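Local atomic coordinates of hypothetical protein, IPT/TIG domain protein (Bacteroides ovatus, PDB entry 4HW6), a protein that is of unknown function but, with an IPT/TIG domain joined to a six-bladed beta-propeller, probably binds carbohydrate as an auxiliary nutrient-binding protein. Residues Y109-F114 with T378-G383; W125-G130 with A163-D168; N188-G193 with I209-R214; I341-E346 with K414-G419; R368-T371 with R375-T378. All coordinates share one frame; numbering follows the deposited sequence.

In the fold
Interactions 1 and 4, mainly apolar and without hydrogen bonds, join the propeller sheet of strands 337-344 and 375-380 to that of 109-115 and 415-420, touching where Tyr379 OH meets Phe416 CE1 at 3.7 Å. Interaction 4 is buried, its centre about 4 Å from that of the chain; interaction 1 is partly buried. Interaction 5, also buried, works within one sheet, shares Thr378 with interaction 1 and relies mostly on backbone hydrogen bonds. Interactions 2 and 3 lie about 19 and 22 Å from that centre: 2 is partly buried, while 3 mixes buried Thr190, Gly193 and Leu211 with exposed Asn192 and Arg214. There single arginines reach backbone carbonyls, by a hydrogen bond in 2 and loosely in 3.

Interaction 1: Y109-F114 with T378-G383; sequences YVVTTF and TYAGRG
Tyr109 and Tyr379 meet where strand 109-115 passes strand 375-380, with Tyr379 OH 4.0 Å from Tyr109 CD2. The phenol oxygen approaches the Tyr109 ring obliquely, so no ring stack is formed, and no hydrogen bond joins the two segments. In Tyr379 CG is anti to the backbone N (chi1 -179°), which sets the ring so that OH reaches Tyr109. The more enclosed part of the contact is apolar: Val111 CG2 lies 4.4 Å from Ala380 CB, both residues are buried, and both CB atoms are directed at the opposing segment. The two tyrosines, only partly exposed, form the more open side, although the buried pair is not the closer one. Only 97 Å² is buried in all, and the nearest CA atoms, those of Val111 and Ala380, are 8.0 Å apart, which is side-chain packing between sheets and not strand pairing. Tyr379 and Ala380 both face Val367, which makes a classic beta bulge. Around this spot Leu395 touches both tyrosines, and Tyr358 meets the Tyr379 ring edge-to-face. Strand 109-115 is hydrogen-bonded to strands 425-431 and 393-394, while strand 375-380 pairs with 366-370, so the contact bridges two propeller sheets.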
# COMPACT_ATOMS: atom_id res chain seq x y z
N TYR A 109 -9.04 7.10 7.73
CA TYR A 109 -8.03 6.94 6.71
C TYR A 109 -8.37 7.93 5.64
O TYR A 109 -9.54 8.16 5.33
CB TYR A 109 -8.03 5.53 6.18
CG TYR A 109 -7.40 4.57 7.15
CD1 TYR A 109 -8.12 4.13 8.26
CD2 TYR A 109 -6.10 4.13 6.99
CE1 TYR A 109 -7.55 3.25 9.17
CE2 TYR A 109 -5.53 3.25 7.89
CZ TYR A 109 -6.26 2.82 8.98
OH TYR A 109 -5.72 1.95 9.88
N VAL A 110 -7.35 8.53 5.05
CA VAL A 110 -7.54 9.52 4.03
C VAL A 110 -6.58 9.24 2.89
O VAL A 110 -5.54 8.60 3.08
CB VAL A 110 -7.31 10.95 4.57
CG1 VAL A 110 -8.39 11.33 5.58
CG2 VAL A 110 -5.90 11.09 5.15
N VAL A 111 -6.97 9.69 1.70
CA VAL A 111 -6.09 9.69 0.56
C VAL A 111 -5.32 11.01 0.57
O VAL A 111 -5.92 12.09 0.76
CB VAL A 111 -6.82 9.51 -0.78
CG1 VAL A 111 -5.79 9.44 -1.90
CG2 VAL A 111 -7.73 8.27 -0.80
N THR A 112 -4.00 10.94 0.38
CA THR A 112 -3.16 12.12 0.24
C THR A 112 -2.29 11.95 -1.03
O THR A 112 -2.28 10.89 -1.65
CB THR A 112 -2.26 12.38 1.45
OG1 THR A 112 -1.51 11.20 1.78
CG2 THR A 112 -3.07 12.82 2.65
N THR A 113 -1.57 13.01 -1.40
CA THR A 113 -0.62 12.93 -2.52
C THR A 113 0.80 12.85 -1.98
O THR A 113 1.23 13.72 -1.24
CB THR A 113 -0.80 14.12 -3.48
OG1 THR A 113 -2.16 14.09 -3.97
CG2 THR A 113 0.19 14.04 -4.64
N PHE A 114 1.51 11.78 -2.35
CA PHE A 114 2.85 11.48 -1.87
C PHE A 114 3.94 12.01 -2.81
O PHE A 114 4.85 12.72 -2.38
CB PHE A 114 2.97 9.97 -1.65
CG PHE A 114 4.34 9.50 -1.23
CD1 PHE A 114 5.04 10.15 -0.23
CD2 PHE A 114 4.91 8.39 -1.83
CE1 PHE A 114 6.31 9.71 0.14
CE2 PHE A 114 6.16 7.94 -1.45
CZ PHE A 114 6.86 8.61 -0.48
N THR A 378 -15.63 -1.80 -1.90
CA THR A 378 -14.83 -0.68 -2.36
C THR A 378 -14.17 0.03 -1.16
O THR A 378 -14.83 0.39 -0.21
CB THR A 378 -15.68 0.26 -3.23
OG1 THR A 378 -16.10 -0.48 -4.39
CG2 THR A 378 -14.85 1.51 -3.66
N TYR A 379 -12.85 0.14 -1.19
CA TYR A 379 -12.10 0.75 -0.10
C TYR A 379 -11.94 2.27 -0.26
O TYR A 379 -12.10 3.01 0.74
CB TYR A 379 -10.74 0.09 -0.01
CG TYR A 379 -9.79 0.55 1.08
CD1 TYR A 379 -10.12 0.45 2.45
CD2 TYR A 379 -8.54 1.03 0.75
CE1 TYR A 379 -9.21 0.83 3.43
CE2 TYR A 379 -7.63 1.41 1.72
CZ TYR A 379 -7.96 1.32 3.05
OH TYR A 379 -7.03 1.72 3.98
N ALA A 380 -11.66 2.73 -1.48
CA ALA A 380 -11.42 4.15 -1.73
C ALA A 380 -11.78 4.56 -3.16
O ALA A 380 -11.61 3.77 -4.10
CB ALA A 380 -9.94 4.49 -1.42
N GLY A 381 -12.25 5.80 -3.30
CA GLY A 381 -12.56 6.39 -4.61
C GLY A 381 -14.03 6.65 -4.80
O GLY A 381 -14.84 6.26 -3.96
N ARG A 382 -14.34 7.31 -5.92
CA ARG A 382 -15.70 7.66 -6.32
C ARG A 382 -16.41 8.56 -5.28
O ARG A 382 -17.62 8.48 -5.06
CB ARG A 382 -16.52 6.40 -6.63
CG ARG A 382 -15.91 5.56 -7.74
CD ARG A 382 -16.70 4.30 -7.96
NE ARG A 382 -17.95 4.53 -8.67
CZ ARG A 382 -18.09 4.46 -10.00
NH1 ARG A 382 -17.03 4.26 -10.77
NH2 ARG A 382 -19.28 4.64 -10.56
N GLY A 383 -15.62 9.43 -4.66
CA GLY A 383 -16.14 10.42 -3.73
C GLY A 383 -16.85 11.58 -4.42
O GLY A 383 -16.85 11.69 -5.65

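Interaction 2: W125-G130 with A163-D168; sequences WDVLAG and AFRHVD
Arg165 spans the gap to segment 125-130 and grips Leu128 through its guanidinium group. From CB the chain first places CG beside the backbone N, anti to the carbonyl carbon (chi1 -53°), and then bends at both chi2 and chi3, a folded path that turns the tip toward the loop. NE is used elsewhere, donating to Asp175 O. CZ comes no nearer to Leu128 O than 3.7 Å. NH1 donates at 2.9 Å to a water that lies in the guanidinium plane at its edge, and that water also accepts from Leu128 N at 3.0 Å. NH1 is flanked by Val127 CG1 at 4.2 Å. NH2 donates directly to Leu128 O at 2.8 Å, with a bent N-H...O angle of 138°; the donor stands 46° above the carbonyl plane, off the lone-pair direction. NH2 bonds Val174 O as well, and together the partners of NE, NH1 and NH2 limit rotation of the group. Leu128 O is thus bonded directly and Leu128 N through the water. Arg165 sits on strand 164-168, between strands 154-158 and 173-177, and the loop it holds leads into the edge strand 130-131, where Gly130 bonds Val174.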
# COMPACT_ATOMS: atom_id res chain seq x y z
N TRP A 125 3.44 18.43 -17.05
CA TRP A 125 4.46 18.02 -16.08
C TRP A 125 5.77 17.75 -16.79
O TRP A 125 5.81 17.56 -18.01
CB TRP A 125 4.04 16.77 -15.31
CG TRP A 125 3.82 15.54 -16.18
CD1 TRP A 125 4.70 14.52 -16.41
CD2 TRP A 125 2.64 15.22 -16.90
NE1 TRP A 125 4.13 13.59 -17.24
CE2 TRP A 125 2.87 14.01 -17.58
CE3 TRP A 125 1.40 15.86 -17.07
CZ2 TRP A 125 1.91 13.40 -18.39
CZ3 TRP A 125 0.45 15.26 -17.87
CH2 TRP A 125 0.70 14.04 -18.51
N ASP A 126 6.85 17.76 -16.01
CA ASP A 126 8.16 17.41 -16.51
C ASP A 126 8.46 15.98 -16.06
O ASP A 126 7.98 15.57 -15.01
CB ASP A 126 9.21 18.35 -15.93
CG ASP A 126 8.97 19.80 -16.32
OD1 ASP A 126 8.59 20.06 -17.49
OD2 ASP A 126 9.15 20.67 -15.45
N VAL A 127 9.26 15.26 -16.83
CA VAL A 127 9.74 13.95 -16.44
C VAL A 127 11.24 14.03 -16.14
O VAL A 127 12.05 14.32 -17.02
CB VAL A 127 9.42 12.89 -17.50
CG1 VAL A 127 10.10 11.57 -17.17
CG2 VAL A 127 7.91 12.72 -17.66
N LEU A 128 11.61 13.80 -14.89
CA LEU A 128 13.00 13.84 -14.45
C LEU A 128 13.22 13.11 -13.15
O LEU A 128 12.30 12.95 -12.33
CB LEU A 128 13.49 15.27 -14.25
CG LEU A 128 12.88 16.10 -13.12
CD1 LEU A 128 13.83 17.20 -12.68
CD2 LEU A 128 11.59 16.73 -13.58
N ALA A 129 14.46 12.66 -12.98
CA ALA A 129 14.94 12.16 -11.70
C ALA A 129 15.16 13.37 -10.79
O ALA A 129 15.68 14.40 -11.21
CB ALA A 129 16.26 11.41 -11.87
N GLY A 130 14.74 13.24 -9.54
CA GLY A 130 14.99 14.27 -8.57
C GLY A 130 14.53 13.90 -7.16
O GLY A 130 13.98 12.83 -6.94
N ALA A 163 9.03 5.57 -18.39
CA ALA A 163 10.16 5.33 -17.50
C ALA A 163 9.84 4.36 -16.38
O ALA A 163 8.74 4.36 -15.80
CB ALA A 163 10.67 6.64 -16.89
N PHE A 164 10.86 3.58 -16.07
CA PHE A 164 10.98 2.73 -14.89
C PHE A 164 11.51 3.61 -13.76
O PHE A 164 12.52 4.30 -13.93
CB PHE A 164 11.99 1.65 -15.24
CG PHE A 164 12.02 0.49 -14.30
CD1 PHE A 164 12.41 0.64 -12.98
CD2 PHE A 164 11.70 -0.77 -14.76
CE1 PHE A 164 12.45 -0.46 -12.14
CE2 PHE A 164 11.75 -1.87 -13.92
CZ PHE A 164 12.13 -1.71 -12.61
N ARG A 165 10.82 3.64 -12.63
CA ARG A 165 11.22 4.56 -11.55
C ARG A 165 11.62 3.83 -10.28
O ARG A 165 11.19 2.68 -10.03
CB ARG A 165 10.10 5.56 -11.23
CG ARG A 165 9.56 6.34 -12.44
CD ARG A 165 10.62 7.18 -13.12
NE ARG A 165 11.20 8.20 -12.25
CZ ARG A 165 10.98 9.52 -12.34
NH1 ARG A 165 10.15 10.03 -13.26
NH2 ARG A 165 11.57 10.35 -11.49
N HIS A 166 12.43 4.51 -9.48
CA HIS A 166 12.94 3.98 -8.20
C HIS A 166 12.77 5.04 -7.13
O HIS A 166 13.43 6.08 -7.17
CB HIS A 166 14.39 3.61 -8.36
CG HIS A 166 15.09 3.30 -7.07
ND1 HIS A 166 16.45 3.51 -6.91
CD2 HIS A 166 14.64 2.81 -5.90
CE1 HIS A 166 16.80 3.15 -5.69
NE2 HIS A 166 15.72 2.73 -5.04
N VAL A 167 11.90 4.75 -6.17
CA VAL A 167 11.69 5.60 -5.03
C VAL A 167 12.65 5.13 -3.93
O VAL A 167 12.52 4.01 -3.43
CB VAL A 167 10.24 5.56 -4.53
CG1 VAL A 167 10.07 6.44 -3.32
CG2 VAL A 167 9.25 5.98 -5.63
N ASP A 168 13.59 5.99 -3.57
CA ASP A 168 14.64 5.73 -2.57
C ASP A 168 14.30 6.53 -1.32
O ASP A 168 14.52 7.74 -1.26
CB ASP A 168 15.98 6.17 -3.17
CG ASP A 168 17.16 6.02 -2.23
OD1 ASP A 168 17.01 5.81 -1.01
OD2 ASP A 168 18.28 6.18 -2.73
O HOH W 1 9.30 12.76 -13.21

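Interaction 3: N188-G193 with I209-R214; sequences NFTLNG and IYLFTR
Arg214 lies along the backbone of Asn192 and Gly193, its chain straight from CG to NE. With CG anti to the backbone N (chi1 -175°), the side chain runs past the turn: CB is 3.6 Å from Gly193 O, CD is 3.8 Å from Asn192 O, and NH1 ends 3.7 Å from Asn192 O. That carbonyl lies at the edge of the guanidinium, near its plane, yet NH1 makes no hydrogen bond to it and the contact is loose. Gly193 has no side chain, and Arg214 CB and CD pass close to its backbone. Gly193 O also lies in the plane of the Phe189 ring, at its edge. Before the turn, Asn188 folds back on its own strand, where OD1 accepts from Phe189 N at 2.7 Å on a lone pair. Residues Thr190 to Gly193 form a type I turn closed by Gly193 N to Thr190 O at 2.9 Å. Thr190 adopts chi1 68°, setting OG1 where it takes the N-H of Asp194 and, weakly, that of Asn192. Asp194 also accepts from Arg214 N through OD1, linking the turn to the end of strand 207-212. The turn joins strand 184-189 to strand 195-199, and strand 195-199 lies between 184-189 and 207-212 in a four-stranded antiparallel sheet.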
# COMPACT_ATOMS: atom_id res chain seq x y z
N ASN A 188 9.23 -8.09 -10.42
CA ASN A 188 9.18 -8.88 -9.20
C ASN A 188 10.61 -9.16 -8.77
O ASN A 188 11.54 -8.64 -9.38
CB ASN A 188 8.39 -10.19 -9.43
CG ASN A 188 7.69 -10.68 -8.19
OD1 ASN A 188 8.22 -10.58 -7.06
ND2 ASN A 188 6.49 -11.23 -8.37
N PHE A 189 10.79 -9.94 -7.71
CA PHE A 189 12.10 -10.34 -7.24
C PHE A 189 12.16 -11.84 -7.02
O PHE A 189 11.19 -12.46 -6.54
CB PHE A 189 12.44 -9.60 -5.94
CG PHE A 189 12.64 -8.12 -6.13
CD1 PHE A 189 11.57 -7.27 -6.20
CD2 PHE A 189 13.90 -7.59 -6.25
CE1 PHE A 189 11.76 -5.91 -6.42
CE2 PHE A 189 14.09 -6.25 -6.46
CZ PHE A 189 13.02 -5.40 -6.54
N THR A 190 13.30 -12.41 -7.35
CA THR A 190 13.52 -13.84 -7.15
C THR A 190 13.77 -14.11 -5.66
O THR A 190 13.93 -13.18 -4.86
CB THR A 190 14.70 -14.36 -7.98
OG1 THR A 190 15.93 -13.81 -7.47
CG2 THR A 190 14.56 -14.01 -9.47
N LEU A 191 13.83 -15.39 -5.28
CA LEU A 191 14.13 -15.76 -3.90
C LEU A 191 15.54 -15.31 -3.50
O LEU A 191 15.78 -15.07 -2.32
CB LEU A 191 13.96 -17.26 -3.68
CG LEU A 191 12.54 -17.80 -3.87
CD1 LEU A 191 12.48 -19.27 -3.45
CD2 LEU A 191 11.49 -16.95 -3.14
N ASN A 192 16.45 -15.16 -4.47
CA ASN A 192 17.79 -14.66 -4.16
C ASN A 192 17.83 -13.12 -4.10
O ASN A 192 18.85 -12.55 -3.75
CB ASN A 192 18.80 -15.24 -5.14
CG ASN A 192 19.06 -16.72 -4.90
OD1 ASN A 192 18.90 -17.22 -3.78
ND2 ASN A 192 19.46 -17.44 -5.94
N GLY A 193 16.72 -12.47 -4.42
CA GLY A 193 16.61 -11.03 -4.33
C GLY A 193 16.98 -10.33 -5.62
O GLY A 193 17.10 -9.10 -5.63
N ILE A 209 11.80 -12.20 -20.48
CA ILE A 209 12.00 -12.03 -19.05
C ILE A 209 13.49 -11.76 -18.84
O ILE A 209 14.35 -12.53 -19.27
CB ILE A 209 11.55 -13.24 -18.22
CG1 ILE A 209 10.13 -13.65 -18.59
CG2 ILE A 209 11.66 -12.90 -16.73
CD1 ILE A 209 9.59 -14.83 -17.79
N TYR A 210 13.76 -10.62 -18.23
CA TYR A 210 15.10 -10.16 -17.93
C TYR A 210 15.33 -10.19 -16.43
O TYR A 210 14.36 -10.19 -15.66
CB TYR A 210 15.29 -8.73 -18.40
CG TYR A 210 15.37 -8.54 -19.89
CD1 TYR A 210 16.59 -8.68 -20.55
CD2 TYR A 210 14.24 -8.24 -20.64
CE1 TYR A 210 16.70 -8.50 -21.91
CE2 TYR A 210 14.34 -8.05 -22.02
CZ TYR A 210 15.58 -8.17 -22.64
OH TYR A 210 15.75 -8.00 -24.02
N LEU A 211 16.60 -10.23 -16.04
CA LEU A 211 16.99 -10.17 -14.64
C LEU A 211 18.04 -9.07 -14.44
O LEU A 211 18.97 -8.95 -15.25
CB LEU A 211 17.56 -11.53 -14.22
CG LEU A 211 17.98 -11.74 -12.76
CD1 LEU A 211 17.72 -13.18 -12.33
CD2 LEU A 211 19.45 -11.39 -12.58
N PHE A 212 17.90 -8.29 -13.37
CA PHE A 212 18.94 -7.34 -12.95
C PHE A 212 19.49 -7.85 -11.62
O PHE A 212 18.72 -8.07 -10.67
CB PHE A 212 18.40 -5.92 -12.80
CG PHE A 212 17.94 -5.30 -14.09
CD1 PHE A 212 16.65 -5.55 -14.59
CD2 PHE A 212 18.78 -4.48 -14.81
CE1 PHE A 212 16.24 -5.00 -15.79
CE2 PHE A 212 18.37 -3.92 -16.02
CZ PHE A 212 17.11 -4.18 -16.51
N THR A 213 20.80 -8.05 -11.55
CA THR A 213 21.37 -8.78 -10.41
C THR A 213 21.51 -7.90 -9.18
O THR A 213 22.00 -6.77 -9.25
CB THR A 213 22.74 -9.40 -10.73
OG1 THR A 213 23.69 -8.36 -10.96
CG2 THR A 213 22.67 -10.30 -11.95
N ARG A 214 21.09 -8.43 -8.04
CA ARG A 214 21.25 -7.75 -6.74
C ARG A 214 22.73 -7.46 -6.44
O ARG A 214 23.06 -6.39 -5.93
CB ARG A 214 20.65 -8.61 -5.63
CG ARG A 214 20.65 -7.98 -4.24
CD ARG A 214 20.21 -9.03 -3.22
NE ARG A 214 20.23 -8.52 -1.85
CZ ARG A 214 20.23 -9.29 -0.76
NH1 ARG A 214 20.19 -10.62 -0.85
NH2 ARG A 214 20.25 -8.73 0.45

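Interaction 4: I341-E346 with K414-G419; sequences IFVKNE and KCFYIG
A single ring carries this whole contact: Phe416 alone, from the 414-419 segment, meets both Ile341 and Val343, with its CE2 atom serving as the common point. Ile341 CD1 lies 4.1 Å from Phe416 CE2, at the ring edge and near its plane, whereas Val343 CG2 comes to the same atom at 3.9 Å obliquely and lies 4.2 Å from CZ. The CA-to-CA distance of the nearest pair, Val343 and Phe416, is 9.9 Å, so the gap is spanned by side chains and not by paired backbones. Ile341 gets there with CG1 between its backbone N and carbonyl carbon (chi1 55°), an arrangement that sends CD1 toward the ring. On Phe416, CG lies beside the backbone N (chi1 -69°), which extends the ring toward strand 337-344. No hydrogen bond or charge takes part, and Val343 and Phe416 are buried. Tyr409 meets the Phe416 ring edge-to-face, and Tyr358 packs against it with planes at about 45°. Strand 415-420 lies between 404-410 and 425-431, and Ile407 and Ile429 from those neighbours touch Phe416. Strand 337-344 is the edge of the adjacent sheet, paired with 355-361, so the contact joins two propeller sheets near the centre of the chain.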
# COMPACT_ATOMS: atom_id res chain seq x y z
N ILE A 341 -2.51 -6.75 -4.23
CA ILE A 341 -1.57 -7.22 -3.22
C ILE A 341 -2.31 -7.80 -2.03
O ILE A 341 -3.43 -7.42 -1.72
CB ILE A 341 -0.66 -6.09 -2.71
CG1 ILE A 341 -1.50 -4.90 -2.19
CG2 ILE A 341 0.30 -5.65 -3.82
CD1 ILE A 341 -0.68 -3.89 -1.42
N PHE A 342 -1.64 -8.71 -1.33
CA PHE A 342 -2.15 -9.27 -0.11
C PHE A 342 -1.71 -8.47 1.10
O PHE A 342 -0.53 -8.14 1.24
CB PHE A 342 -1.70 -10.71 0.01
CG PHE A 342 -2.37 -11.63 -0.98
CD1 PHE A 342 -3.63 -12.14 -0.71
CD2 PHE A 342 -1.75 -11.98 -2.16
CE1 PHE A 342 -4.27 -12.99 -1.62
CE2 PHE A 342 -2.38 -12.82 -3.06
CZ PHE A 342 -3.63 -13.35 -2.78
N VAL A 343 -2.65 -8.17 1.99
CA VAL A 343 -2.37 -7.39 3.18
C VAL A 343 -3.00 -8.09 4.39
O VAL A 343 -4.18 -8.44 4.38
CB VAL A 343 -2.91 -5.95 3.03
CG1 VAL A 343 -2.67 -5.16 4.30
CG2 VAL A 343 -2.25 -5.26 1.84
N LYS A 344 -2.19 -8.30 5.42
CA LYS A 344 -2.66 -8.98 6.63
C LYS A 344 -3.80 -8.22 7.30
O LYS A 344 -3.74 -7.00 7.45
CB LYS A 344 -1.50 -9.18 7.62
CG LYS A 344 -1.63 -10.41 8.50
CD LYS A 344 -0.28 -10.83 9.07
CE LYS A 344 -0.18 -12.33 9.28
NZ LYS A 344 1.08 -12.70 9.98
N ASN A 345 -4.86 -8.94 7.66
CA ASN A 345 -5.97 -8.37 8.40
C ASN A 345 -5.97 -9.01 9.79
O ASN A 345 -6.19 -10.21 9.95
CB ASN A 345 -7.29 -8.62 7.67
CG ASN A 345 -8.47 -7.96 8.35
OD1 ASN A 345 -8.43 -7.64 9.54
ND2 ASN A 345 -9.54 -7.78 7.61
N GLU A 346 -5.71 -8.19 10.81
CA GLU A 346 -5.67 -8.70 12.19
C GLU A 346 -6.99 -9.30 12.69
O GLU A 346 -6.97 -10.19 13.52
CB GLU A 346 -5.15 -7.61 13.14
CG GLU A 346 -3.66 -7.32 12.97
CD GLU A 346 -2.79 -8.57 13.14
OE1 GLU A 346 -2.93 -9.25 14.19
OE2 GLU A 346 -1.98 -8.88 12.24
N LYS A 414 3.09 1.78 7.51
CA LYS A 414 1.66 1.46 7.62
C LYS A 414 0.77 2.31 6.70
O LYS A 414 -0.10 3.03 7.16
CB LYS A 414 1.18 1.60 9.07
CG LYS A 414 1.95 0.78 10.10
CD LYS A 414 1.84 -0.72 9.88
CE LYS A 414 2.43 -1.48 11.07
NZ LYS A 414 3.21 -2.69 10.67
N CYS A 415 1.01 2.20 5.40
CA CYS A 415 0.25 2.97 4.41
C CYS A 415 0.28 2.28 3.08
O CYS A 415 1.18 1.48 2.81
CB CYS A 415 0.82 4.39 4.30
SG CYS A 415 2.56 4.45 3.77
N PHE A 416 -0.72 2.55 2.24
CA PHE A 416 -0.70 2.14 0.86
C PHE A 416 -0.11 3.25 -0.02
O PHE A 416 -0.35 4.45 0.24
CB PHE A 416 -2.11 1.89 0.33
CG PHE A 416 -2.79 0.69 0.91
CD1 PHE A 416 -3.56 0.81 2.05
CD2 PHE A 416 -2.68 -0.55 0.31
CE1 PHE A 416 -4.21 -0.29 2.59
CE2 PHE A 416 -3.32 -1.66 0.85
CZ PHE A 416 -4.08 -1.52 1.97
N TYR A 417 0.57 2.85 -1.10
CA TYR A 417 0.89 3.76 -2.22
C TYR A 417 0.08 3.28 -3.42
O TYR A 417 0.02 2.07 -3.68
CB TYR A 417 2.40 3.79 -2.56
CG TYR A 417 3.23 4.13 -1.35
CD1 TYR A 417 3.06 5.34 -0.69
CD2 TYR A 417 4.15 3.22 -0.85
CE1 TYR A 417 3.76 5.61 0.47
CE2 TYR A 417 4.87 3.50 0.29
CZ TYR A 417 4.68 4.69 0.94
OH TYR A 417 5.38 4.93 2.09
N ILE A 418 -0.56 4.22 -4.10
CA ILE A 418 -1.37 3.96 -5.27
C ILE A 418 -0.80 4.73 -6.46
O ILE A 418 -0.62 5.95 -6.37
CB ILE A 418 -2.82 4.45 -5.08
CG1 ILE A 418 -3.42 3.89 -3.77
CG2 ILE A 418 -3.67 4.10 -6.32
CD1 ILE A 418 -3.57 2.38 -3.74
N GLY A 419 -0.53 4.02 -7.55
CA GLY A 419 -0.12 4.65 -8.79
C GLY A 419 -1.35 5.09 -9.53
O GLY A 419 -2.06 4.28 -10.16

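Interaction 5: R368-T371 with R375-T378; sequences RVLT and RVTT
Val369 and Thr377 form a hydrogen-bonded pair at the heart of a beta hairpin, strands 366-370 and 375-380, whose segments 368-370 and 375-378 run antiparallel at 163° with their axes 4.6 Å apart. Val369 N donates to Thr377 O at 2.8 Å, and Thr377 N returns a bond to Val369 O at 3.0 Å, so each residue satisfies the other's N-H and C=O. Toward the turn, Thr371 N donates to Arg375 O at 3.0 Å. The partner bond there is made by a side chain: Arg375 N donates to Thr371 OG1 at 3.2 Å, and Thr371 chi1 of 69° brings that hydroxyl alongside Arg375. The non-hydrogen-bonded pairs are Arg368 with Thr378 and Leu370 with Val376; Arg368 and Leu370 bond Phe359 and Phe357 of strand 355-361 through their backbones, and Val376 bonds Gly327. The Val369 and Arg375 carbonyl oxygens also receive CA-H...O contacts, from Val376 CA and Leu370 CA respectively. Side chains of Arg368, Leu370, Val376 and Thr378 lie on one face of the sheet, where Leu370 CD1 packs on Val376 CG2 at 4.0 Å. The polar end of Arg368 is satisfied beyond the hairpin: NH2 forms a salt bridge with Asp326 OD1 and NH1 one with Asp361 OD2, while Arg333 O accepts from NH1. Asp326 OD1 and Trp324 NE1 likewise bond Thr378 OG1, so one carboxylate serves both residues and probably steadies the arginine charge. Val376 CG1 lies over one face of the Arg368 guanidinium, 3.6 Å from its NH2.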
# COMPACT_ATOMS: atom_id res chain seq x y z
N ARG A 368 -10.22 -1.53 -4.31
CA ARG A 368 -11.24 -2.47 -3.85
C ARG A 368 -10.57 -3.57 -3.05
O ARG A 368 -9.35 -3.70 -3.08
CB ARG A 368 -12.07 -3.00 -5.04
CG ARG A 368 -12.74 -1.84 -5.77
CD ARG A 368 -13.59 -2.22 -6.96
NE ARG A 368 -14.89 -2.71 -6.54
CZ ARG A 368 -15.76 -3.24 -7.38
NH1 ARG A 368 -15.48 -3.29 -8.68
NH2 ARG A 368 -16.92 -3.69 -6.97
N VAL A 369 -11.38 -4.34 -2.32
CA VAL A 369 -10.87 -5.43 -1.50
C VAL A 369 -11.64 -6.68 -1.83
O VAL A 369 -12.87 -6.65 -1.89
CB VAL A 369 -11.01 -5.13 -0.01
CG1 VAL A 369 -10.32 -6.22 0.81
CG2 VAL A 369 -10.40 -3.79 0.31
N LEU A 370 -10.90 -7.78 -2.03
CA LEU A 370 -11.48 -9.12 -2.16
C LEU A 370 -11.11 -9.89 -0.89
O LEU A 370 -9.93 -10.07 -0.59
CB LEU A 370 -10.91 -9.80 -3.41
CG LEU A 370 -11.30 -11.27 -3.63
CD1 LEU A 370 -12.82 -11.46 -3.72
CD2 LEU A 370 -10.62 -11.76 -4.90
N THR A 371 -12.12 -10.33 -0.16
CA THR A 371 -11.89 -11.04 1.09
C THR A 371 -11.84 -12.54 0.83
O THR A 371 -12.21 -12.99 -0.26
CB THR A 371 -12.99 -10.73 2.11
OG1 THR A 371 -14.24 -11.32 1.67
CG2 THR A 371 -13.16 -9.23 2.24
N ARG A 375 -15.93 -11.87 -1.02
CA ARG A 375 -16.70 -10.62 -1.07
C ARG A 375 -15.85 -9.48 -1.59
O ARG A 375 -14.70 -9.36 -1.22
CB ARG A 375 -17.26 -10.24 0.29
CG ARG A 375 -18.15 -9.00 0.23
CD ARG A 375 -18.92 -8.73 1.51
NE ARG A 375 -20.03 -9.66 1.73
CZ ARG A 375 -21.22 -9.64 1.09
NH1 ARG A 375 -21.51 -8.74 0.14
NH2 ARG A 375 -22.12 -10.56 1.40
N VAL A 376 -16.42 -8.67 -2.47
CA VAL A 376 -15.74 -7.51 -3.05
C VAL A 376 -16.37 -6.27 -2.47
O VAL A 376 -17.58 -6.11 -2.57
CB VAL A 376 -15.89 -7.45 -4.58
CG1 VAL A 376 -15.21 -6.18 -5.10
CG2 VAL A 376 -15.31 -8.70 -5.22
N THR A 377 -15.55 -5.41 -1.85
CA THR A 377 -16.04 -4.13 -1.31
C THR A 377 -15.13 -3.02 -1.83
O THR A 377 -14.01 -3.30 -2.24
CB THR A 377 -16.03 -4.12 0.22
OG1 THR A 377 -14.68 -4.34 0.66
CG2 THR A 377 -16.97 -5.20 0.78
N THR A 378 -15.63 -1.80 -1.90
CA THR A 378 -14.83 -0.68 -2.36
C THR A 378 -14.17 0.03 -1.16
O THR A 378 -14.83 0.39 -0.21
CB THR A 378 -15.68 0.26 -3.23
OG1 THR A 378 -16.10 -0.48 -4.39
CG2 THR A 378 -14.85 1.51 -3.66